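Local atomic coordinates of Ras GTPase-activating-like protein (Schizosaccharomyces pombe, PDB entry 1P2X), a protein that binds actin filaments through its calponin-homology domain, the part described here, and is required to build the contractile F-actin ring at the division site. Residues K104-I109 and P154-L159. Sequence-based numbering, arbitrary orientation.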
# COMPACT_ATOMS: atom_id res chain seq x y z
N LYS A 104 -0.46 -7.51 0.81
CA LYS A 104 0.52 -7.71 -0.25
C LYS A 104 0.69 -6.42 -1.04
O LYS A 104 1.73 -6.18 -1.64
CB LYS A 104 0.09 -8.85 -1.18
CG LYS A 104 1.14 -9.21 -2.22
CD LYS A 104 0.77 -10.48 -2.98
CE LYS A 104 0.56 -11.65 -2.02
NZ LYS A 104 0.22 -12.90 -2.76
N VAL A 105 -0.35 -5.59 -1.03
CA VAL A 105 -0.28 -4.30 -1.70
C VAL A 105 0.66 -3.41 -0.90
O VAL A 105 1.57 -2.80 -1.46
CB VAL A 105 -1.68 -3.65 -1.80
CG1 VAL A 105 -1.56 -2.22 -2.29
CG2 VAL A 105 -2.57 -4.45 -2.75
N ILE A 106 0.44 -3.36 0.41
CA ILE A 106 1.27 -2.58 1.31
C ILE A 106 2.72 -3.04 1.19
O ILE A 106 3.65 -2.24 1.21
CB ILE A 106 0.79 -2.74 2.77
CG1 ILE A 106 -0.66 -2.26 2.90
CG2 ILE A 106 1.69 -1.96 3.71
CD1 ILE A 106 -0.92 -0.87 2.33
N TYR A 107 2.90 -4.35 1.07
CA TYR A 107 4.22 -4.97 0.91
C TYR A 107 4.84 -4.49 -0.40
O TYR A 107 6.00 -4.09 -0.45
CB TYR A 107 4.08 -6.49 0.90
CG TYR A 107 5.37 -7.25 0.69
CD1 TYR A 107 6.43 -7.14 1.59
CD2 TYR A 107 5.52 -8.10 -0.40
CE1 TYR A 107 7.62 -7.86 1.39
CE2 TYR A 107 6.69 -8.82 -0.61
CZ TYR A 107 7.73 -8.69 0.29
OH TYR A 107 8.89 -9.38 0.06
N CYS A 108 4.05 -4.53 -1.47
CA CYS A 108 4.54 -4.09 -2.76
C CYS A 108 4.98 -2.63 -2.68
O CYS A 108 6.03 -2.26 -3.22
CB CYS A 108 3.45 -4.27 -3.82
SG CYS A 108 3.90 -3.64 -5.45
N ILE A 109 4.20 -1.80 -1.99
CA ILE A 109 4.53 -0.38 -1.87
C ILE A 109 5.86 -0.14 -1.14
O ILE A 109 6.62 0.76 -1.49
CB ILE A 109 3.40 0.38 -1.15
CG1 ILE A 109 2.17 0.44 -2.06
CG2 ILE A 109 3.88 1.77 -0.74
CD1 ILE A 109 0.96 1.06 -1.42
N PRO A 154 3.05 -10.60 4.74
CA PRO A 154 4.33 -10.67 4.00
C PRO A 154 5.56 -10.38 4.86
O PRO A 154 5.46 -9.92 5.99
CB PRO A 154 4.13 -9.63 2.90
CG PRO A 154 3.24 -8.63 3.52
CD PRO A 154 2.23 -9.48 4.27
N ASN A 155 6.73 -10.64 4.30
CA ASN A 155 7.98 -10.44 5.03
C ASN A 155 8.56 -9.03 4.90
O ASN A 155 9.57 -8.83 4.22
CB ASN A 155 9.01 -11.48 4.57
CG ASN A 155 10.18 -11.59 5.52
OD1 ASN A 155 10.38 -10.72 6.36
ND2 ASN A 155 10.97 -12.66 5.39
N PHE A 156 7.95 -8.05 5.58
CA PHE A 156 8.44 -6.67 5.57
C PHE A 156 9.84 -6.57 6.15
O PHE A 156 10.65 -5.75 5.70
CB PHE A 156 7.54 -5.75 6.40
CG PHE A 156 6.17 -5.58 5.85
CD1 PHE A 156 5.12 -6.35 6.34
CD2 PHE A 156 5.91 -4.64 4.85
CE1 PHE A 156 3.83 -6.20 5.85
CE2 PHE A 156 4.62 -4.48 4.35
CZ PHE A 156 3.57 -5.26 4.84
N LYS A 157 10.12 -7.37 7.17
CA LYS A 157 11.39 -7.32 7.88
C LYS A 157 12.61 -7.64 7.01
O LYS A 157 13.70 -7.13 7.25
CB LYS A 157 11.35 -8.26 9.09
CG LYS A 157 12.40 -7.96 10.13
CD LYS A 157 12.31 -8.93 11.31
CE LYS A 157 10.95 -8.87 12.00
NZ LYS A 157 10.89 -9.74 13.22
N ALA A 158 12.42 -8.47 5.99
CA ALA A 158 13.50 -8.87 5.09
C ALA A 158 13.76 -7.87 3.98
O ALA A 158 14.54 -8.14 3.07
CB ALA A 158 13.21 -10.25 4.49
N LEU A 159 13.08 -6.72 4.03
CA LEU A 159 13.29 -5.71 3.01
C LEU A 159 14.51 -4.87 3.39
O LEU A 159 14.52 -4.23 4.44
CB LEU A 159 12.07 -4.80 2.87
CG LEU A 159 10.75 -5.39 2.37
CD1 LEU A 159 9.68 -4.30 2.38
CD2 LEU A 159 10.91 -5.96 0.98
O HOH W 1 10.94 -9.69 1.64
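Tyr107, on helix 102-117, meets three side chains of segment 154-159, at the end of this fragment, and carries most of this contact. Its CG lies anti to the backbone N (chi1 178°), on the side where Pro154 packs. CH-pi packing comes first. Pro154 CB sits over one face of the Tyr107 ring, 3.8 Å from the centroid and displaced toward the rim. Pro154 CG reaches back to Tyr107 CB at 3.5 Å, and the two side chains run past each other in opposite directions.

The aromatic pair is T-shaped. The edge of Tyr107 points at the face of Phe156, with centroids 5.7 Å apart and planes at 85°. Tyr107 CD1 stands over that face near its rim. Phe156 CE2 also presses against the helix backbone, 3.5 Å from Tyr107 CA.

Two apolar contacts add to this, both oblique to the rings. Ile106 CG2 lies 3.9 Å from Phe156 CE2. Leu159 CD2 approaches Tyr107 CE1 at 3.8 Å.

No direct hydrogen bond joins the two segments. One water bridges them instead: it lies 2.6 Å from Tyr107 OH, in the plane of the ring, and donates to Asn155 O. Within segment 154-159, Asn155 OD1 accepts from Ala158 N in an Asx motif, with the donor above the carbonyl plane.

An alanine in place of Tyr107 would probably take the ring from under Pro154 CB and its edge from the Phe156 face, and leave the water without its hydroxyl link.

Beyond the pair, Phe156 also touches Arg12 of helix 2-23 and meets His110 edge-to-face. The contact is surface packing in a helical calponin-homology domain, where the end of the fragment folds back onto helix 102-117 through a CH-pi contact of Pro154 and a T-shaped Tyr107-Phe156 pair.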